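Local coordinates for protein N-glycosylase/DNA lyase (Methanocaldococcus jannaschii, PDB 3FHF) that is an all-helical protein of the 8-oxoguanine DNA glycosylase family, in the helix-hairpin-helix clan, at residues G146-A151 and K196-D201; E43-L48 and L102-K107. All coordinates share one frame; numbering follows the deposited sequence.

In the fold
The two contacts follow one another along the chain: contact 2 (43-48 with 102-107) is complete before the first residue of contact 1 (146-151 with 196-201). Their centres are about 21 Å apart; that of contact 1 is about 9 Å from the centre of the chain, that of contact 2 about 15 Å. Helix 135-144 touches both: W44 and L48 pack on its F141, and the loop leaving it forms contact 1, where D201 is in a salt bridge with its R143. The two contacts also meet directly, Y147 OH of contact 1 lying 4.2 Å from W44 CH2 of contact 2 in plain packing.

Contact 1 of 2, residues G146-A151 and K196-D201; sequences GYDDVA and KLSELD
S198 and D148 meet tip to tip at the start of helix 197-209. The serine OG sits in the crowded position between its backbone N and carbonyl carbon (chi1 55°), and from there it donates to the anti lone pair of D148 OD1, 2.6 Å away. A second bond joins the same two residues: S198 N gives its hydrogen to D148 O at 3.1 Å, approaching from above the carbonyl plane. D148 is therefore held by both its backbone and its side chain, while OD2, the other carboxylate oxygen, forms a salt bridge with K34. Across the aspartate runs the K196 chain, oblique to it, with CD 3.3 Å from D148 CB; K196 NZ ends 4.8 Å from D148 OD2, so the charged ends are not in contact, though the opposite charges may still attract each other.

L197 points at the loop with CG anti to its carbonyl carbon. Its CD1 lies 3.7 Å from D149 O and reaches A151 CB at the far end, and L186 and R187 of helix 176-192 also touch the leucine. Two waters finish the seam. Water 1 takes the hydrogen of L197 N and lies 2.7 Å from D149 OD1; water 2 lies between V150 O and L197 O. The D149 carboxylate also makes salt bridges, OD1 with R187 and OD2 with K120.

K196 is the N-cap residue, and its backbone N donates almost straight (173°) to E199 OE2, as in one half of a capping box. On the other side, G146 is the C-prime residue of a Schellman motif that ends helix 135-144. The arrangement is thus a loop delivering acceptors to a helix N-terminus, directly after what the family suggests is the second helix of the helix-hairpin-helix motif.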
loop_
_atom_site.group_PDB
_atom_site.type_symbol
_atom_site.label_atom_id
_atom_site.label_comp_id
_atom_site.label_asym_id
_atom_site.label_seq_id
_atom_site.Cartn_x
_atom_site.Cartn_y
_atom_site.Cartn_z
ATOM N N GLY A 146 -4.738 -6.960 5.484
ATOM C CA GLY A 146 -4.994 -8.355 5.169
ATOM C C GLY A 146 -5.470 -8.864 3.823
ATOM O O GLY A 146 -5.668 -10.072 3.688
ATOM N N TYR A 147 -5.665 -8.003 2.830
ATOM C CA TYR A 147 -6.131 -8.503 1.543
ATOM C C TYR A 147 -4.943 -8.826 0.643
ATOM O O TYR A 147 -3.943 -8.116 0.639
ATOM C CB TYR A 147 -7.106 -7.499 0.922
ATOM C CG TYR A 147 -8.373 -7.385 1.748
ATOM C CD1 TYR A 147 -9.392 -8.343 1.646
ATOM C CD2 TYR A 147 -8.522 -6.368 2.691
ATOM C CE1 TYR A 147 -10.528 -8.290 2.472
ATOM C CE2 TYR A 147 -9.648 -6.303 3.518
ATOM C CZ TYR A 147 -10.643 -7.267 3.404
ATOM O OH TYR A 147 -11.736 -7.202 4.236
ATOM N N ASP A 148 -5.052 -9.910 -0.115
ATOM C CA ASP A 148 -3.930 -10.359 -0.931
ATOM C C ASP A 148 -3.931 -10.157 -2.430
ATOM O O ASP A 148 -2.908 -10.407 -3.062
ATOM C CB ASP A 148 -3.692 -11.847 -0.688
ATOM C CG ASP A 148 -3.407 -12.166 0.762
ATOM O OD1 ASP A 148 -2.484 -11.552 1.349
ATOM O OD2 ASP A 148 -4.105 -13.046 1.306
ATOM N N ASP A 149 -5.038 -9.708 -3.006
ATOM C CA ASP A 149 -5.095 -9.581 -4.455
ATOM C C ASP A 149 -5.164 -8.175 -5.051
ATOM O O ASP A 149 -5.797 -7.976 -6.090
ATOM C CB ASP A 149 -6.252 -10.450 -4.980
ATOM C CG ASP A 149 -6.147 -10.739 -6.477
ATOM O OD1 ASP A 149 -5.017 -10.906 -6.982
ATOM O OD2 ASP A 149 -7.202 -10.823 -7.146
ATOM N N VAL A 150 -4.521 -7.205 -4.404
ATOM C CA VAL A 150 -4.475 -5.843 -4.929
ATOM C C VAL A 150 -3.024 -5.371 -4.974
ATOM O O VAL A 150 -2.261 -5.516 -4.005
ATOM C CB VAL A 150 -5.299 -4.840 -4.088
ATOM C CG1 VAL A 150 -6.777 -5.147 -4.225
ATOM C CG2 VAL A 150 -4.868 -4.889 -2.633
ATOM N N ALA A 151 -2.644 -4.809 -6.111
ATOM C CA ALA A 151 -1.289 -4.313 -6.301
ATOM C C ALA A 151 -1.202 -2.869 -5.842
ATOM O O ALA A 151 -2.171 -2.115 -5.952
ATOM C CB ALA A 151 -0.894 -4.414 -7.779
ATOM N N LYS A 196 1.117 -14.115 -4.008
ATOM C CA LYS A 196 -0.068 -13.269 -4.096
ATOM C C LYS A 196 0.474 -11.857 -4.303
ATOM O O LYS A 196 1.651 -11.612 -4.051
ATOM C CB LYS A 196 -0.853 -13.313 -2.788
ATOM C CG LYS A 196 -1.268 -14.703 -2.349
ATOM C CD LYS A 196 -1.916 -14.660 -0.972
ATOM C CE LYS A 196 -2.154 -16.064 -0.430
ATOM N NZ LYS A 196 -2.966 -16.881 -1.377
ATOM N N LEU A 197 -0.366 -10.930 -4.750
ATOM C CA LEU A 197 0.098 -9.558 -4.957
ATOM C C LEU A 197 0.590 -8.915 -3.664
ATOM O O LEU A 197 1.536 -8.138 -3.683
ATOM C CB LEU A 197 -1.010 -8.704 -5.580
ATOM C CG LEU A 197 -1.214 -8.961 -7.077
ATOM C CD1 LEU A 197 -2.439 -8.208 -7.569
ATOM C CD2 LEU A 197 0.041 -8.520 -7.842
ATOM N N SER A 198 -0.038 -9.244 -2.539
ATOM C CA SER A 198 0.380 -8.681 -1.252
ATOM C C SER A 198 1.844 -9.054 -0.980
ATOM O O SER A 198 2.647 -8.216 -0.562
ATOM C CB SER A 198 -0.504 -9.229 -0.127
ATOM O OG SER A 198 -0.486 -10.646 -0.130
ATOM N N GLU A 199 2.174 -10.319 -1.235
ATOM C CA GLU A 199 3.517 -10.855 -1.017
ATOM C C GLU A 199 4.530 -10.361 -2.045
ATOM O O GLU A 199 5.658 -9.984 -1.693
ATOM C CB GLU A 199 3.473 -12.386 -1.051
ATOM C CG GLU A 199 2.616 -13.018 0.036
ATOM C CD GLU A 199 2.314 -14.491 -0.219
ATOM O OE1 GLU A 199 2.052 -15.208 0.765
ATOM O OE2 GLU A 199 2.320 -14.934 -1.388
ATOM N N LEU A 200 4.132 -10.370 -3.312
ATOM C CA LEU A 200 5.014 -9.934 -4.391
ATOM C C LEU A 200 5.529 -8.530 -4.128
ATOM O O LEU A 200 6.700 -8.238 -4.367
ATOM C CB LEU A 200 4.276 -9.952 -5.736
ATOM C CG LEU A 200 5.116 -9.594 -6.967
ATOM C CD1 LEU A 200 6.137 -10.691 -7.198
ATOM C CD2 LEU A 200 4.230 -9.424 -8.200
ATOM N N ASP A 201 4.646 -7.668 -3.639
ATOM C CA ASP A 201 5.002 -6.289 -3.351
ATOM C C ASP A 201 6.197 -6.189 -2.414
ATOM O O ASP A 201 7.094 -5.367 -2.630
ATOM C CB ASP A 201 3.807 -5.548 -2.743
ATOM C CG ASP A 201 4.154 -4.128 -2.335
ATOM O OD1 ASP A 201 4.477 -3.910 -1.141
ATOM O OD2 ASP A 201 4.119 -3.237 -3.215
HETATM O O HOH W 1 -2.793 -12.113 -6.011
HETATM O O HOH W 2 0.492 -5.436 -3.360
#

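Contact 2 of 2, residues E43-L48 and L102-K107; sequences EWFKEL and LARRFK
With CG anti to the backbone N (chi1 -171°), F45 swings its ring off helix 41-54 and lays it against the C-terminal end of helix 93-103 and the residues after it. On the facing side R104 holds CG beside its own N (chi1 -71°) and keeps the rest of its chain extended, crossing the phenylalanine at about a right angle. Three neighbouring ring atoms each meet a different residue. CD1 lies 3.9 Å from K107 CA, CE1 comes to 3.5 Å from A103 O, and CZ meets R104 CG at 4.0 Å, all obliquely to the ring. A103 O is meanwhile engaged by the backbone, accepting from F106 N at 2.9 Å. The methyl of A103 reaches the same ring, its CB 3.9 Å from F45 CE1, and L48 CD2 adds a looser apolar contact to that methyl.

What joins the segments is apolar packing around one buried ring. The guanidinium of R104 takes no part in it: NE and NH2 bond to F73 O and L76 O.

L74 of helix 72-75 touches F45 and K107, while F141 of helix 135-144 lies against L48. F106 meets F125 of helix 119-129 edge-to-face and packs on I112 of helix 109-115. Through F45 and L48 the contact joins helix 41-54 to the end of helix 93-103 within this all-helical fold.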
loop_
_atom_site.group_PDB
_atom_site.type_symbol
_atom_site.label_atom_id
_atom_site.label_comp_id
_atom_site.label_asym_id
_atom_site.label_seq_id
_atom_site.Cartn_x
_atom_site.Cartn_y
_atom_site.Cartn_z
ATOM N N GLU A 43 -8.265 0.536 15.097
ATOM C CA GLU A 43 -6.971 0.090 14.589
ATOM C C GLU A 43 -6.919 0.207 13.071
ATOM O O GLU A 43 -5.903 0.601 12.504
ATOM C CB GLU A 43 -6.710 -1.361 15.008
ATOM C CG GLU A 43 -6.457 -1.535 16.496
ATOM C CD GLU A 43 -5.153 -0.898 16.932
ATOM O OE1 GLU A 43 -4.078 -1.404 16.539
ATOM O OE2 GLU A 43 -5.198 0.117 17.662
ATOM N N TRP A 44 -8.016 -0.152 12.416
ATOM C CA TRP A 44 -8.090 -0.065 10.964
ATOM C C TRP A 44 -8.032 1.394 10.507
ATOM O O TRP A 44 -7.372 1.712 9.513
ATOM C CB TRP A 44 -9.375 -0.717 10.453
ATOM C CG TRP A 44 -9.345 -2.215 10.396
ATOM C CD1 TRP A 44 -9.012 -3.074 11.406
ATOM C CD2 TRP A 44 -9.713 -3.030 9.284
ATOM N NE1 TRP A 44 -9.158 -4.376 10.989
ATOM C CE2 TRP A 44 -9.586 -4.377 9.691
ATOM C CE3 TRP A 44 -10.143 -2.754 7.979
ATOM C CZ2 TRP A 44 -9.876 -5.446 8.840
ATOM C CZ3 TRP A 44 -10.430 -3.820 7.132
ATOM C CH2 TRP A 44 -10.294 -5.152 7.571
ATOM N N PHE A 45 -8.714 2.285 11.226
ATOM C CA PHE A 45 -8.706 3.699 10.849
ATOM C C PHE A 45 -7.297 4.288 10.928
ATOM O O PHE A 45 -6.936 5.169 10.137
ATOM C CB PHE A 45 -9.638 4.526 11.742
ATOM C CG PHE A 45 -9.818 5.944 11.262
ATOM C CD1 PHE A 45 -10.545 6.208 10.108
ATOM C CD2 PHE A 45 -9.203 7.001 11.919
ATOM C CE1 PHE A 45 -10.655 7.508 9.607
ATOM C CE2 PHE A 45 -9.302 8.309 11.428
ATOM C CZ PHE A 45 -10.030 8.561 10.270
ATOM N N LYS A 46 -6.509 3.823 11.900
ATOM C CA LYS A 46 -5.138 4.300 12.044
ATOM C C LYS A 46 -4.305 3.878 10.839
ATOM O O LYS A 46 -3.414 4.609 10.412
ATOM C CB LYS A 46 -4.479 3.741 13.312
ATOM C CG LYS A 46 -4.663 4.571 14.576
ATOM C CD LYS A 46 -6.066 4.462 15.128
ATOM C CE LYS A 46 -6.110 4.902 16.585
ATOM N NZ LYS A 46 -7.447 4.688 17.199
ATOM N N GLU A 47 -4.572 2.687 10.307
ATOM C CA GLU A 47 -3.828 2.214 9.141
ATOM C C GLU A 47 -4.239 2.998 7.907
ATOM O O GLU A 47 -3.433 3.213 7.001
ATOM C CB GLU A 47 -4.065 0.726 8.895
ATOM C CG GLU A 47 -3.313 -0.163 9.847
ATOM C CD GLU A 47 -1.811 0.061 9.793
ATOM O OE1 GLU A 47 -1.199 -0.188 8.732
ATOM O OE2 GLU A 47 -1.245 0.488 10.816
ATOM N N LEU A 48 -5.497 3.421 7.871
ATOM C CA LEU A 48 -5.985 4.199 6.742
ATOM C C LEU A 48 -5.243 5.534 6.738
ATOM O O LEU A 48 -4.881 6.057 5.685
ATOM C CB LEU A 48 -7.487 4.444 6.870
ATOM C CG LEU A 48 -8.116 5.275 5.745
ATOM C CD1 LEU A 48 -8.077 4.495 4.431
ATOM C CD2 LEU A 48 -9.540 5.612 6.107
ATOM N N LEU A 102 -11.745 14.578 7.587
ATOM C CA LEU A 102 -12.896 14.275 6.739
ATOM C C LEU A 102 -13.194 12.779 6.714
ATOM O O LEU A 102 -14.358 12.371 6.676
ATOM C CB LEU A 102 -12.652 14.762 5.310
ATOM C CG LEU A 102 -12.562 16.277 5.112
ATOM C CD1 LEU A 102 -12.154 16.587 3.680
ATOM C CD2 LEU A 102 -13.904 16.916 5.450
ATOM N N ALA A 103 -12.142 11.965 6.743
ATOM C CA ALA A 103 -12.300 10.515 6.713
ATOM C C ALA A 103 -12.976 10.000 7.969
ATOM O O ALA A 103 -13.430 8.859 8.010
ATOM C CB ALA A 103 -10.941 9.841 6.545
ATOM N N ARG A 104 -13.048 10.839 8.993
ATOM C CA ARG A 104 -13.654 10.430 10.253
ATOM C C ARG A 104 -15.122 10.029 10.158
ATOM O O ARG A 104 -15.627 9.326 11.032
ATOM C CB ARG A 104 -13.470 11.531 11.297
ATOM C CG ARG A 104 -12.030 11.658 11.760
ATOM C CD ARG A 104 -11.831 12.824 12.703
ATOM N NE ARG A 104 -10.431 12.959 13.096
ATOM C CZ ARG A 104 -9.964 13.956 13.841
ATOM N NH1 ARG A 104 -10.788 14.905 14.270
ATOM N NH2 ARG A 104 -8.678 14.001 14.164
ATOM N N ARG A 105 -15.812 10.457 9.104
ATOM C CA ARG A 105 -17.215 10.085 8.964
ATOM C C ARG A 105 -17.340 8.598 8.636
ATOM O O ARG A 105 -18.437 8.036 8.676
ATOM C CB ARG A 105 -17.907 10.939 7.889
ATOM C CG ARG A 105 -17.380 10.797 6.473
ATOM C CD ARG A 105 -18.018 11.865 5.599
ATOM N NE ARG A 105 -17.772 11.690 4.171
ATOM C CZ ARG A 105 -16.575 11.735 3.594
ATOM N NH1 ARG A 105 -15.488 11.948 4.317
ATOM N NH2 ARG A 105 -16.469 11.572 2.284
ATOM N N PHE A 106 -16.198 7.978 8.327
ATOM C CA PHE A 106 -16.117 6.554 8.006
ATOM C C PHE A 106 -15.215 5.851 9.036
ATOM O O PHE A 106 -14.634 4.804 8.741
ATOM C CB PHE A 106 -15.504 6.346 6.610
ATOM C CG PHE A 106 -16.304 6.951 5.478
ATOM C CD1 PHE A 106 -17.610 6.548 5.229
ATOM C CD2 PHE A 106 -15.736 7.910 4.643
ATOM C CE1 PHE A 106 -18.337 7.094 4.164
ATOM C CE2 PHE A 106 -16.458 8.460 3.577
ATOM C CZ PHE A 106 -17.758 8.049 3.340
ATOM N N LYS A 107 -15.104 6.419 10.237
ATOM C CA LYS A 107 -14.234 5.844 11.262
ATOM C C LYS A 107 -14.435 4.354 11.531
ATOM O O LYS A 107 -13.505 3.671 11.961
ATOM C CB LYS A 107 -14.332 6.634 12.578
ATOM C CG LYS A 107 -15.657 6.552 13.313
ATOM C CD LYS A 107 -15.543 7.249 14.669
ATOM C CE LYS A 107 -16.848 7.212 15.447
ATOM N NZ LYS A 107 -17.911 7.989 14.763
#